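PDB 4GXW: adenosine deaminase from Burkholderia ambifaria, which binds a zinc ion and probably catalyses the hydrolytic deamination of a purine such as adenine or adenosine. Local coordinates for residues Thr214-Glu219 with Val239-Thr244; Thr229-Leu234 with Ala253-Arg258; Tyr243-Asn248 with Arg287-Leu292; Ile260-Val265 with Leu292-His297; Asn334-Ala339 with Ala348-Trp353. One frame throughout, in Å; residues are numbered along the deposited sequence.

Interaction 1: Thr214-Glu219 with Val239-Thr244; sequences TAHAGE and VDHGYT. With ZN (zinc ion), chain C.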
# COMPACT_ATOMS: atom_id res chain seq x y z
N THR A 214 -2.45 -2.37 -11.90
CA THR A 214 -3.04 -1.39 -10.99
C THR A 214 -2.37 -0.05 -11.27
O THR A 214 -1.40 0.02 -12.04
CB THR A 214 -2.90 -1.81 -9.50
OG1 THR A 214 -3.62 -0.89 -8.67
CG2 THR A 214 -1.43 -1.87 -9.08
N ALA A 215 -2.88 1.03 -10.69
CA ALA A 215 -2.29 2.36 -10.92
C ALA A 215 -2.64 3.33 -9.81
O ALA A 215 -3.79 3.40 -9.38
CB ALA A 215 -2.77 2.93 -12.26
N HIS A 216 -1.64 4.10 -9.36
CA HIS A 216 -1.89 5.28 -8.53
C HIS A 216 -2.59 6.32 -9.42
O HIS A 216 -2.10 6.66 -10.51
CB HIS A 216 -0.57 5.88 -8.00
CG HIS A 216 0.04 5.14 -6.84
ND1 HIS A 216 0.33 3.79 -6.88
CD2 HIS A 216 0.46 5.57 -5.63
CE1 HIS A 216 0.88 3.42 -5.73
NE2 HIS A 216 0.98 4.48 -4.95
N ALA A 217 -3.73 6.83 -8.95
CA ALA A 217 -4.48 7.83 -9.71
C ALA A 217 -5.33 8.67 -8.77
O ALA A 217 -5.92 8.15 -7.82
CB ALA A 217 -5.36 7.16 -10.76
N GLY A 218 -5.39 9.98 -9.02
CA GLY A 218 -6.20 10.86 -8.20
C GLY A 218 -5.60 11.20 -6.85
O GLY A 218 -6.33 11.56 -5.91
N GLU A 219 -4.28 11.06 -6.74
CA GLU A 219 -3.52 11.50 -5.57
C GLU A 219 -3.06 12.94 -5.82
O GLU A 219 -3.09 13.42 -6.95
CB GLU A 219 -2.31 10.58 -5.34
CG GLU A 219 -1.66 10.73 -3.97
CD GLU A 219 -0.43 9.85 -3.76
OE1 GLU A 219 -0.04 9.08 -4.68
OE2 GLU A 219 0.16 9.94 -2.66
N VAL A 239 -7.57 0.14 -8.41
CA VAL A 239 -7.05 1.50 -8.38
C VAL A 239 -6.38 1.79 -7.05
O VAL A 239 -6.89 1.42 -6.00
CB VAL A 239 -8.20 2.52 -8.61
CG1 VAL A 239 -7.71 3.94 -8.46
CG2 VAL A 239 -8.82 2.33 -9.97
N ASP A 240 -5.23 2.46 -7.09
CA ASP A 240 -4.56 2.95 -5.89
C ASP A 240 -4.87 4.42 -5.64
O ASP A 240 -4.65 5.28 -6.49
CB ASP A 240 -3.06 2.67 -5.96
CG ASP A 240 -2.76 1.20 -6.15
OD1 ASP A 240 -3.21 0.38 -5.30
OD2 ASP A 240 -2.12 0.86 -7.17
N HIS A 241 -5.42 4.67 -4.44
CA HIS A 241 -5.90 5.97 -3.97
C HIS A 241 -7.27 6.29 -4.60
O HIS A 241 -8.31 5.89 -4.07
CB HIS A 241 -4.90 7.11 -4.18
CG HIS A 241 -3.60 6.94 -3.44
ND1 HIS A 241 -3.53 6.77 -2.07
CD2 HIS A 241 -2.32 6.93 -3.90
CE1 HIS A 241 -2.25 6.67 -1.72
NE2 HIS A 241 -1.50 6.77 -2.80
N GLY A 242 -7.27 6.99 -5.72
CA GLY A 242 -8.50 7.31 -6.42
C GLY A 242 -9.34 8.41 -5.82
O GLY A 242 -10.47 8.60 -6.26
N TYR A 243 -8.80 9.18 -4.88
CA TYR A 243 -9.60 10.05 -4.01
C TYR A 243 -10.47 11.05 -4.75
O TYR A 243 -11.63 11.28 -4.37
CB TYR A 243 -8.72 10.79 -2.98
CG TYR A 243 -7.85 9.85 -2.21
CD1 TYR A 243 -8.40 8.79 -1.50
CD2 TYR A 243 -6.47 9.99 -2.21
CE1 TYR A 243 -7.60 7.89 -0.81
CE2 TYR A 243 -5.66 9.10 -1.51
CZ TYR A 243 -6.24 8.05 -0.83
OH TYR A 243 -5.46 7.13 -0.16
N THR A 244 -9.93 11.68 -5.78
CA THR A 244 -10.66 12.75 -6.45
C THR A 244 -11.87 12.26 -7.26
O THR A 244 -12.64 13.07 -7.76
CB THR A 244 -9.74 13.60 -7.32
OG1 THR A 244 -9.05 12.74 -8.24
CG2 THR A 244 -8.70 14.33 -6.45
ZN ZN C . 1.59 4.33 -2.79
O HOH W 1 0.11 1.52 -8.58
O HOH W 2 1.18 6.22 -2.46

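Interaction 2: Thr229-Leu234 with Ala253-Arg258; sequences TAVDLL and ARYAER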
# COMPACT_ATOMS: atom_id res chain seq x y z
N THR A 229 -9.08 7.48 -16.80
CA THR A 229 -8.09 6.97 -17.75
C THR A 229 -7.50 5.63 -17.28
O THR A 229 -7.37 4.69 -18.08
CB THR A 229 -6.98 8.01 -17.98
OG1 THR A 229 -7.57 9.18 -18.56
CG2 THR A 229 -5.92 7.46 -18.92
N ALA A 230 -7.15 5.52 -16.00
CA ALA A 230 -6.62 4.26 -15.49
C ALA A 230 -7.61 3.11 -15.69
O ALA A 230 -7.23 2.02 -16.17
CB ALA A 230 -6.25 4.38 -14.03
N VAL A 231 -8.87 3.35 -15.34
CA VAL A 231 -9.87 2.30 -15.41
C VAL A 231 -10.30 1.98 -16.84
O VAL A 231 -10.43 0.81 -17.20
CB VAL A 231 -11.08 2.65 -14.53
CG1 VAL A 231 -12.18 1.61 -14.69
CG2 VAL A 231 -10.65 2.77 -13.07
N ASP A 232 -10.53 3.01 -17.64
CA ASP A 232 -11.15 2.81 -18.95
C ASP A 232 -10.22 2.87 -20.16
O ASP A 232 -10.62 2.47 -21.25
CB ASP A 232 -12.33 3.77 -19.14
CG ASP A 232 -13.49 3.45 -18.23
OD1 ASP A 232 -13.69 2.24 -17.95
OD2 ASP A 232 -14.19 4.39 -17.79
N LEU A 233 -9.00 3.36 -19.99
CA LEU A 233 -7.99 3.27 -21.04
C LEU A 233 -6.98 2.18 -20.71
O LEU A 233 -6.75 1.27 -21.50
CB LEU A 233 -7.26 4.61 -21.26
CG LEU A 233 -6.21 4.51 -22.38
CD1 LEU A 233 -6.85 4.33 -23.75
CD2 LEU A 233 -5.27 5.70 -22.35
N LEU A 234 -6.37 2.27 -19.53
CA LEU A 234 -5.35 1.30 -19.14
C LEU A 234 -5.98 -0.04 -18.77
O LEU A 234 -5.30 -1.07 -18.78
CB LEU A 234 -4.49 1.82 -17.99
CG LEU A 234 -3.77 3.15 -18.24
CD1 LEU A 234 -2.86 3.43 -17.06
CD2 LEU A 234 -2.98 3.14 -19.55
N ALA A 253 -20.85 6.04 -9.64
CA ALA A 253 -21.93 5.08 -9.85
C ALA A 253 -21.49 3.95 -10.79
O ALA A 253 -21.76 2.77 -10.53
CB ALA A 253 -23.16 5.78 -10.40
N ARG A 254 -20.79 4.30 -11.86
CA ARG A 254 -20.35 3.30 -12.83
C ARG A 254 -19.33 2.35 -12.23
O ARG A 254 -19.42 1.13 -12.43
CB ARG A 254 -19.77 3.97 -14.08
CG ARG A 254 -20.82 4.69 -14.89
CD ARG A 254 -20.29 5.23 -16.20
NE ARG A 254 -21.33 6.00 -16.87
CZ ARG A 254 -22.32 5.47 -17.58
NH1 ARG A 254 -22.41 4.15 -17.71
NH2 ARG A 254 -23.23 6.25 -18.15
N TYR A 255 -18.38 2.88 -11.48
CA TYR A 255 -17.33 2.04 -10.93
C TYR A 255 -17.81 1.27 -9.70
O TYR A 255 -17.30 0.19 -9.43
CB TYR A 255 -16.06 2.84 -10.66
CG TYR A 255 -15.40 3.43 -11.90
CD1 TYR A 255 -15.83 3.11 -13.19
CD2 TYR A 255 -14.34 4.31 -11.78
CE1 TYR A 255 -15.23 3.67 -14.32
CE2 TYR A 255 -13.73 4.87 -12.90
CZ TYR A 255 -14.17 4.54 -14.16
OH TYR A 255 -13.56 5.11 -15.26
N ALA A 256 -18.78 1.82 -8.98
CA ALA A 256 -19.47 1.06 -7.93
C ALA A 256 -20.14 -0.18 -8.53
O ALA A 256 -20.00 -1.28 -8.01
CB ALA A 256 -20.50 1.94 -7.23
N GLU A 257 -20.87 0.01 -9.63
CA GLU A 257 -21.53 -1.12 -10.29
C GLU A 257 -20.54 -2.18 -10.77
O GLU A 257 -20.82 -3.38 -10.72
CB GLU A 257 -22.38 -0.61 -11.46
CG GLU A 257 -23.11 -1.71 -12.20
CD GLU A 257 -24.04 -1.16 -13.25
OE1 GLU A 257 -23.60 -0.31 -14.05
OE2 GLU A 257 -25.21 -1.57 -13.28
N ARG A 258 -19.37 -1.75 -11.23
CA ARG A 258 -18.36 -2.68 -11.73
C ARG A 258 -17.56 -3.33 -10.60
O ARG A 258 -16.80 -4.28 -10.85
CB ARG A 258 -17.44 -1.98 -12.74
CG ARG A 258 -18.11 -1.80 -14.11
CD ARG A 258 -17.42 -0.77 -15.00
NE ARG A 258 -16.04 -1.14 -15.30
CZ ARG A 258 -15.20 -0.39 -16.01
NH1 ARG A 258 -15.60 0.76 -16.51
NH2 ARG A 258 -13.96 -0.81 -16.23
O HOH W 3 -13.59 -0.04 -19.35

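Interaction 3: Tyr243-Asn248 with Arg287-Leu292; sequences YTIVDN and RKMPGL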
# COMPACT_ATOMS: atom_id res chain seq x y z
N TYR A 243 -8.80 9.18 -4.88
CA TYR A 243 -9.60 10.05 -4.01
C TYR A 243 -10.47 11.05 -4.75
O TYR A 243 -11.63 11.28 -4.37
CB TYR A 243 -8.72 10.79 -2.98
CG TYR A 243 -7.85 9.85 -2.21
CD1 TYR A 243 -8.40 8.79 -1.50
CD2 TYR A 243 -6.47 9.99 -2.21
CE1 TYR A 243 -7.60 7.89 -0.81
CE2 TYR A 243 -5.66 9.10 -1.51
CZ TYR A 243 -6.24 8.05 -0.83
OH TYR A 243 -5.46 7.13 -0.16
N THR A 244 -9.93 11.68 -5.78
CA THR A 244 -10.66 12.75 -6.45
C THR A 244 -11.87 12.26 -7.26
O THR A 244 -12.64 13.07 -7.76
CB THR A 244 -9.74 13.60 -7.32
OG1 THR A 244 -9.05 12.74 -8.24
CG2 THR A 244 -8.70 14.33 -6.45
N ILE A 245 -12.04 10.95 -7.37
CA ILE A 245 -13.23 10.40 -8.03
C ILE A 245 -14.52 10.88 -7.35
O ILE A 245 -15.56 10.95 -8.00
CB ILE A 245 -13.19 8.85 -8.13
CG1 ILE A 245 -14.16 8.36 -9.20
CG2 ILE A 245 -13.46 8.21 -6.78
CD1 ILE A 245 -14.31 6.85 -9.24
N VAL A 246 -14.44 11.26 -6.07
CA VAL A 246 -15.62 11.75 -5.37
C VAL A 246 -16.17 13.03 -5.99
O VAL A 246 -17.32 13.40 -5.75
CB VAL A 246 -15.38 11.97 -3.86
CG1 VAL A 246 -14.88 10.69 -3.20
CG2 VAL A 246 -14.40 13.12 -3.64
N ASP A 247 -15.34 13.70 -6.80
CA ASP A 247 -15.76 14.91 -7.51
C ASP A 247 -16.75 14.59 -8.64
O ASP A 247 -17.40 15.50 -9.17
CB ASP A 247 -14.55 15.64 -8.10
CG ASP A 247 -13.62 16.19 -7.03
OD1 ASP A 247 -14.07 16.39 -5.89
OD2 ASP A 247 -12.44 16.43 -7.35
N ASN A 248 -16.86 13.32 -9.01
CA ASN A 248 -17.72 12.90 -10.12
C ASN A 248 -18.63 11.76 -9.68
O ASN A 248 -18.31 10.59 -9.86
CB ASN A 248 -16.85 12.46 -11.31
CG ASN A 248 -17.67 12.15 -12.57
OD1 ASN A 248 -18.85 11.84 -12.50
ND2 ASN A 248 -17.01 12.22 -13.72
N ARG A 287 -13.25 9.43 3.30
CA ARG A 287 -14.38 9.29 4.21
C ARG A 287 -15.71 9.12 3.46
O ARG A 287 -16.62 8.44 3.96
CB ARG A 287 -14.45 10.52 5.14
CG ARG A 287 -15.43 10.41 6.28
CD ARG A 287 -15.60 11.76 6.99
NE ARG A 287 -16.37 11.63 8.21
CZ ARG A 287 -15.82 11.50 9.41
NH1 ARG A 287 -16.59 11.37 10.49
NH2 ARG A 287 -14.50 11.50 9.53
N LYS A 288 -15.80 9.71 2.27
CA LYS A 288 -17.03 9.72 1.49
C LYS A 288 -17.13 8.57 0.50
O LYS A 288 -18.19 8.34 -0.08
CB LYS A 288 -17.15 11.02 0.68
CG LYS A 288 -17.02 12.32 1.46
CD LYS A 288 -16.85 13.48 0.48
CE LYS A 288 -16.91 14.84 1.17
NZ LYS A 288 -15.61 15.21 1.81
N MET A 289 -16.03 7.86 0.26
CA MET A 289 -16.02 6.88 -0.83
C MET A 289 -17.03 5.71 -0.69
O MET A 289 -17.75 5.40 -1.64
CB MET A 289 -14.60 6.41 -1.15
CG MET A 289 -13.73 7.51 -1.79
SD MET A 289 -11.98 7.13 -1.87
CE MET A 289 -11.88 6.09 -3.32
N PRO A 290 -17.11 5.08 0.49
CA PRO A 290 -18.08 3.98 0.62
C PRO A 290 -19.54 4.42 0.43
O PRO A 290 -20.33 3.69 -0.16
CB PRO A 290 -17.82 3.45 2.05
CG PRO A 290 -16.37 3.78 2.30
CD PRO A 290 -16.21 5.15 1.66
N GLY A 291 -19.88 5.62 0.91
CA GLY A 291 -21.23 6.15 0.74
C GLY A 291 -21.57 6.43 -0.72
O GLY A 291 -22.75 6.55 -1.07
N LEU A 292 -20.55 6.54 -1.56
CA LEU A 292 -20.74 6.70 -2.99
C LEU A 292 -20.77 5.34 -3.71
O LEU A 292 -20.77 5.27 -4.94
CB LEU A 292 -19.64 7.60 -3.56
CG LEU A 292 -19.86 9.10 -3.35
CD1 LEU A 292 -18.57 9.89 -3.56
CD2 LEU A 292 -20.95 9.59 -4.30

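Interaction 4: Ile260-Val265 with Leu292-His297; sequences IVFTVV and LGLKIH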
# COMPACT_ATOMS: atom_id res chain seq x y z
N ILE A 260 -15.07 -2.13 -8.78
CA ILE A 260 -13.65 -1.79 -8.78
C ILE A 260 -13.18 -1.51 -7.35
O ILE A 260 -13.77 -0.70 -6.65
CB ILE A 260 -13.37 -0.53 -9.63
CG1 ILE A 260 -13.89 -0.70 -11.06
CG2 ILE A 260 -11.88 -0.17 -9.61
CD1 ILE A 260 -13.40 -1.94 -11.75
N VAL A 261 -12.11 -2.18 -6.92
CA VAL A 261 -11.57 -1.95 -5.58
C VAL A 261 -10.54 -0.81 -5.58
O VAL A 261 -9.67 -0.74 -6.46
CB VAL A 261 -10.94 -3.23 -4.96
CG1 VAL A 261 -10.30 -2.93 -3.62
CG2 VAL A 261 -12.00 -4.33 -4.81
N PHE A 262 -10.66 0.09 -4.60
CA PHE A 262 -9.76 1.22 -4.43
C PHE A 262 -8.93 1.00 -3.17
O PHE A 262 -9.49 0.84 -2.08
CB PHE A 262 -10.56 2.52 -4.26
CG PHE A 262 -11.30 2.94 -5.50
CD1 PHE A 262 -12.47 2.29 -5.88
CD2 PHE A 262 -10.83 3.97 -6.28
CE1 PHE A 262 -13.16 2.68 -7.02
CE2 PHE A 262 -11.51 4.36 -7.44
CZ PHE A 262 -12.67 3.71 -7.81
N THR A 263 -7.61 0.97 -3.29
CA THR A 263 -6.77 0.88 -2.11
C THR A 263 -6.64 2.29 -1.56
O THR A 263 -6.41 3.23 -2.31
CB THR A 263 -5.40 0.22 -2.41
OG1 THR A 263 -4.60 1.11 -3.20
CG2 THR A 263 -5.57 -1.11 -3.13
N VAL A 264 -6.83 2.44 -0.26
CA VAL A 264 -6.79 3.77 0.36
C VAL A 264 -5.81 3.79 1.52
O VAL A 264 -5.50 2.74 2.11
CB VAL A 264 -8.20 4.25 0.80
CG1 VAL A 264 -9.16 4.31 -0.41
CG2 VAL A 264 -8.76 3.35 1.91
N VAL A 265 -5.32 4.98 1.84
CA VAL A 265 -4.25 5.14 2.80
C VAL A 265 -4.63 6.28 3.74
O VAL A 265 -4.54 7.45 3.38
CB VAL A 265 -2.92 5.47 2.07
CG1 VAL A 265 -1.78 5.66 3.07
CG2 VAL A 265 -2.58 4.37 1.05
N LEU A 292 -20.55 6.54 -1.56
CA LEU A 292 -20.74 6.70 -2.99
C LEU A 292 -20.77 5.34 -3.71
O LEU A 292 -20.77 5.27 -4.94
CB LEU A 292 -19.64 7.60 -3.56
CG LEU A 292 -19.86 9.10 -3.35
CD1 LEU A 292 -18.57 9.89 -3.56
CD2 LEU A 292 -20.95 9.59 -4.30
N GLY A 293 -20.79 4.26 -2.92
CA GLY A 293 -20.91 2.91 -3.45
C GLY A 293 -19.60 2.22 -3.76
O GLY A 293 -19.59 1.08 -4.21
N LEU A 294 -18.48 2.90 -3.51
CA LEU A 294 -17.17 2.37 -3.88
C LEU A 294 -16.65 1.40 -2.84
O LEU A 294 -16.85 1.59 -1.64
CB LEU A 294 -16.17 3.51 -4.07
CG LEU A 294 -16.59 4.60 -5.05
CD1 LEU A 294 -15.56 5.72 -5.06
CD2 LEU A 294 -16.76 4.02 -6.45
N LYS A 295 -15.97 0.35 -3.31
CA LYS A 295 -15.28 -0.60 -2.45
C LYS A 295 -13.89 -0.10 -2.13
O LYS A 295 -13.06 -0.00 -3.03
CB LYS A 295 -15.16 -1.96 -3.16
CG LYS A 295 -16.47 -2.69 -3.37
CD LYS A 295 -16.21 -4.11 -3.89
CE LYS A 295 -17.49 -4.94 -3.95
NZ LYS A 295 -17.20 -6.37 -4.26
N ILE A 296 -13.64 0.24 -0.87
CA ILE A 296 -12.32 0.66 -0.45
C ILE A 296 -11.67 -0.37 0.46
O ILE A 296 -12.35 -1.23 1.05
CB ILE A 296 -12.30 2.06 0.20
CG1 ILE A 296 -12.92 2.03 1.61
CG2 ILE A 296 -12.99 3.09 -0.70
CD1 ILE A 296 -12.85 3.38 2.34
N HIS A 297 -10.36 -0.26 0.61
CA HIS A 297 -9.58 -1.17 1.43
C HIS A 297 -8.39 -0.41 1.97
O HIS A 297 -7.61 0.13 1.20
CB HIS A 297 -9.11 -2.37 0.60
CG HIS A 297 -8.22 -3.30 1.35
ND1 HIS A 297 -6.85 -3.30 1.19
CD2 HIS A 297 -8.50 -4.24 2.29
CE1 HIS A 297 -6.32 -4.21 2.00
NE2 HIS A 297 -7.30 -4.79 2.68
O HOH W 4 -16.27 -0.02 -6.19

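Interaction 5: Asn334-Ala339 with Ala348-Trp353; sequences NGIDGA and AWRAAW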
# COMPACT_ATOMS: atom_id res chain seq x y z
N ASN A 334 -13.66 -6.52 0.81
CA ASN A 334 -13.14 -5.79 -0.35
C ASN A 334 -11.69 -6.15 -0.66
O ASN A 334 -11.30 -6.27 -1.82
CB ASN A 334 -13.26 -4.28 -0.15
CG ASN A 334 -14.69 -3.80 -0.02
OD1 ASN A 334 -15.65 -4.51 -0.39
ND2 ASN A 334 -14.86 -2.59 0.49
N GLY A 335 -10.88 -6.29 0.38
CA GLY A 335 -9.50 -6.72 0.21
C GLY A 335 -9.39 -8.10 -0.42
O GLY A 335 -8.51 -8.34 -1.26
N ILE A 336 -10.28 -9.01 -0.03
CA ILE A 336 -10.32 -10.34 -0.64
C ILE A 336 -10.69 -10.22 -2.13
O ILE A 336 -10.03 -10.80 -2.99
CB ILE A 336 -11.31 -11.26 0.09
CG1 ILE A 336 -10.76 -11.61 1.48
CG2 ILE A 336 -11.54 -12.52 -0.73
CD1 ILE A 336 -11.80 -12.17 2.44
N ASP A 337 -11.73 -9.45 -2.42
CA ASP A 337 -12.15 -9.25 -3.81
C ASP A 337 -11.06 -8.63 -4.66
O ASP A 337 -10.89 -8.99 -5.82
CB ASP A 337 -13.39 -8.34 -3.88
CG ASP A 337 -14.62 -8.97 -3.29
OD1 ASP A 337 -14.68 -10.21 -3.20
OD2 ASP A 337 -15.55 -8.21 -2.93
N GLY A 338 -10.31 -7.69 -4.09
CA GLY A 338 -9.30 -6.99 -4.86
C GLY A 338 -7.98 -7.72 -5.03
O GLY A 338 -7.19 -7.35 -5.89
N ALA A 339 -7.73 -8.75 -4.23
CA ALA A 339 -6.45 -9.45 -4.26
C ALA A 339 -6.21 -10.17 -5.58
O ALA A 339 -7.14 -10.60 -6.27
CB ALA A 339 -6.35 -10.42 -3.08
N ALA A 348 -12.37 -19.37 -0.37
CA ALA A 348 -11.92 -19.93 0.90
C ALA A 348 -11.73 -18.83 1.95
O ALA A 348 -12.16 -18.97 3.10
CB ALA A 348 -10.64 -20.74 0.71
N TRP A 349 -11.11 -17.73 1.56
CA TRP A 349 -10.90 -16.64 2.50
C TRP A 349 -12.23 -16.07 2.98
O TRP A 349 -12.40 -15.79 4.17
CB TRP A 349 -10.05 -15.52 1.87
CG TRP A 349 -8.58 -15.87 1.72
CD1 TRP A 349 -7.92 -16.92 2.27
CD2 TRP A 349 -7.60 -15.13 0.96
NE1 TRP A 349 -6.59 -16.89 1.91
CE2 TRP A 349 -6.38 -15.80 1.11
CE3 TRP A 349 -7.65 -13.97 0.18
CZ2 TRP A 349 -5.20 -15.35 0.50
CZ3 TRP A 349 -6.48 -13.53 -0.43
CH2 TRP A 349 -5.28 -14.22 -0.26
N ARG A 350 -13.18 -15.89 2.07
CA ARG A 350 -14.48 -15.36 2.50
C ARG A 350 -15.14 -16.29 3.50
O ARG A 350 -15.65 -15.85 4.53
CB ARG A 350 -15.42 -15.17 1.32
CG ARG A 350 -15.01 -14.09 0.36
CD ARG A 350 -16.08 -13.86 -0.69
NE ARG A 350 -15.51 -13.10 -1.80
CZ ARG A 350 -15.11 -13.63 -2.96
NH1 ARG A 350 -15.25 -14.94 -3.18
NH2 ARG A 350 -14.58 -12.86 -3.89
N ALA A 351 -15.13 -17.59 3.20
CA ALA A 351 -15.79 -18.56 4.05
C ALA A 351 -15.14 -18.68 5.43
O ALA A 351 -15.82 -18.96 6.41
CB ALA A 351 -15.84 -19.93 3.36
N ALA A 352 -13.83 -18.49 5.50
CA ALA A 352 -13.11 -18.63 6.77
C ALA A 352 -12.99 -17.33 7.55
O ALA A 352 -13.20 -17.30 8.75
CB ALA A 352 -11.74 -19.24 6.54
N TRP A 353 -12.64 -16.25 6.86
CA TRP A 353 -12.36 -15.00 7.57
C TRP A 353 -13.61 -14.28 8.07
O TRP A 353 -13.55 -13.56 9.07
CB TRP A 353 -11.55 -14.02 6.73
CG TRP A 353 -10.20 -14.51 6.25
CD1 TRP A 353 -9.71 -15.78 6.28
CD2 TRP A 353 -9.19 -13.70 5.66
NE1 TRP A 353 -8.44 -15.81 5.73
CE2 TRP A 353 -8.10 -14.54 5.34
CE3 TRP A 353 -9.09 -12.34 5.36
CZ2 TRP A 353 -6.93 -14.07 4.74
CZ3 TRP A 353 -7.94 -11.87 4.77
CH2 TRP A 353 -6.87 -12.73 4.47
O HOH W 5 -15.20 -10.79 -0.54

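Interaction 1: Thr214-Glu219 with Val239-Thr244
Ala215 to Ala217 run parallel to Val239 to His241, with His216 and Asp240 paired across the ladder. Asp240 straddles it: its N gives a hydrogen bond to Ala215 O (2.9 Å), and its O receives one from Ala217 N (3.0 Å). One step on, Gly242 N reaches Ala217 O at 2.8 Å through an N-H bent to 132°, where the second chain is already leaving the strand. His216 and Asp240 point to the same face of the sheet, and Asp240 CB lies over one face of the imidazole, 3.7 Å from His216 ND1. A water joins them, accepting from His216 ND1 and donating to Asp240 OD2. The same OD2 takes the Thr214 OG1 hydroxyl at 2.8 Å, from above the carboxylate plane, while Asp240 OD1 bonds to Thr263. At the other end of its ring, His216 NE2 binds the zinc. The metal's bound water lies 2.8 Å from His241 NE2, whose ring is fixed on its far side by ND1 bonding to Tyr243 OH; Glu219 CG lies over a face of that ring. With His35, His37 and Asp301, His216 completes the mononuclear zinc site at the mouth of an amidohydrolase TIM barrel.

Interaction 2: Thr229-Leu234 with Ala253-Arg258
Val231 and Asp232 face Tyr255 and Arg258 where two successive outer helices of the TIM barrel, 224-232 and 249-258, come side by side. Asp232 is the polar centre of the contact, and its two oxygens take different side chains. OD1 takes Arg258 NH1 at 2.8 Å in a salt bridge that is almost straight, with an N-H...O angle of 175°. This bond uses the syn lone pair of OD1 and lies in the guanidinium plane. OD2 instead accepts from Tyr255 OH at 2.7 Å; the phenol comes from well above the carboxylate plane, and the ring and carboxylate planes stand 72° apart. Val231 supplies the apolar part. Its CG1, anti to the backbone N (chi1 175°), lies over one face of the Tyr255 ring, offset toward the rim and 3.6 Å from Tyr255 CZ. The same methyl lies 3.4 Å from Arg258 NH2, so one branch meets both partners. A bend at chi3 turns NE of Arg258 out of the line of its chain. Farther out, Ile245 packs against the Tyr255 ring, while Val231 reaches inward to Val239 of the barrel wall. A water donates to Asp232 OD1 at 2.7 Å and accepts a weak bond from Arg258 NH2.

Interaction 3: Tyr243-Asn248 with Arg287-Leu292
Met289 reaches from its own turn to the 3-10 segment that holds Tyr243, Ile245 and Val246. From CB, chi1 of -69° sets CG anti to the carbonyl carbon, where it meets Val246 CG1 at 3.7 Å; the two side chains cross at about a right angle. SD comes next and lies 4.0 Å from Tyr243 CD1. It sits at the edge of the phenol ring, 5.3 Å from the ring centroid and 79° off its normal, which makes this an edge-type Met-aromatic contact. The chain then bends at chi3 (82°), and the terminal methyl CE reaches the backbone oxygen of His241, 3.6 Å from His241 O. The same CG1 of Val246 that meets Met289 also meets Leu292 CD1, at 3.8 Å. No hydrogen bond passes between the two segments, so apolar and sulfur contacts make up the whole interface. Phe262 of strand 261-264 adds to the cluster by touching both Ile245 and Met289, and Pro285 packs on Val246. The arrangement is a small hydrophobic core between two loops of the TIM barrel, one following strand 238-239 and the other leading into strand 295-298, with Tyr243 on the side toward the zinc site.

Interaction 4: Ile260-Val265 with Leu292-His297
Phe262 and Val264 bond to Lys295 and His297 as parallel strands 261-264 and 295-297 run side by side, their axes 4.7 Å apart and 32° from parallel. Two of the backbone hydrogen bonds are good: Phe262 N to Lys295 O at 2.9 Å and Val264 N to His297 O at 2.8 Å. Between them His297 N gives a weak, bent bond to Phe262 O. A water lies between Ile260 O and Lys295 N, accepting from Lys295 N at 2.9 Å. The apolar contacts lie on the face shared by Phe262 and Ile296. Phe262 CE1 meets Leu294 CD2 at 3.9 Å, and Val264 CG1 packs on Ile296 CB at the same distance, those two side chains crossing at about a right angle. On the face with Lys295 and His297, Thr263 OG1 bonds to Asp240 and His35, linking the strand to the zinc site. Strand 238-239 continues the wall beside Val261 and Thr263, helix 249-258 covers Leu294, and helix 325-338 receives Lys295 and Ile296.

Interaction 5: Asn334-Ala339 with Ala348-Trp353
An antiparallel pair of helices, 325-338 and 343-371, brings Ile336 and Asp337 against Trp349, Arg350 and Trp353. The short segments 334-338 and 348-353 run at 164° with axes 10.1 Å apart. Ile336 fills the middle. Its CD1 touches Trp349 CB at 3.8 Å and Trp353 CE3 at 4.0 Å, while CG2, on the other branch, lies over a face of the Arg350 guanidinium. That group turns its edge to Asp337: Arg350 NH2 donates to Asp337 OD1 at 2.7 Å, in the guanidinium plane and nearly along the oxygen's C-O bond. Arg350 NE adds a weak bond to the same oxygen and donates to a water at 2.6 Å; that water also lies 2.8 Å from Asp337 OD1. Ala339 CB ends the contact at the edge of the Trp349 indole, 4.1 Å from CZ3. Asp337 OD2 forms a salt bridge with Lys295, and both tryptophans touch Val32. The first helix is thus tied to strand 295-298, and the second packs on strand 31-33.

How the interactions relate
Interactions 1 and 4 are buried barrel wall, parallel strand ladders held by backbone hydrogen bonds, and they join directly where His241 N meets Thr263 O. Interaction 1 carries a zinc ligand, whereas interaction 4 carries none. Interaction 3, also buried, is wholly apolar apart from its sulfur; it shares Tyr243 with interaction 1 and Leu292 with interaction 4. Interactions 2 and 5 are partly exposed helix pairs, each setting an aspartate-arginine salt bridge beside aliphatic-aromatic packing. Interaction 2 backs the wall, Val231 CG2 touching Val239 CG2. Interaction 5 lies apart from the first three and meets only interaction 4, through Lys295 and the Asn334 bond to Ile296 O.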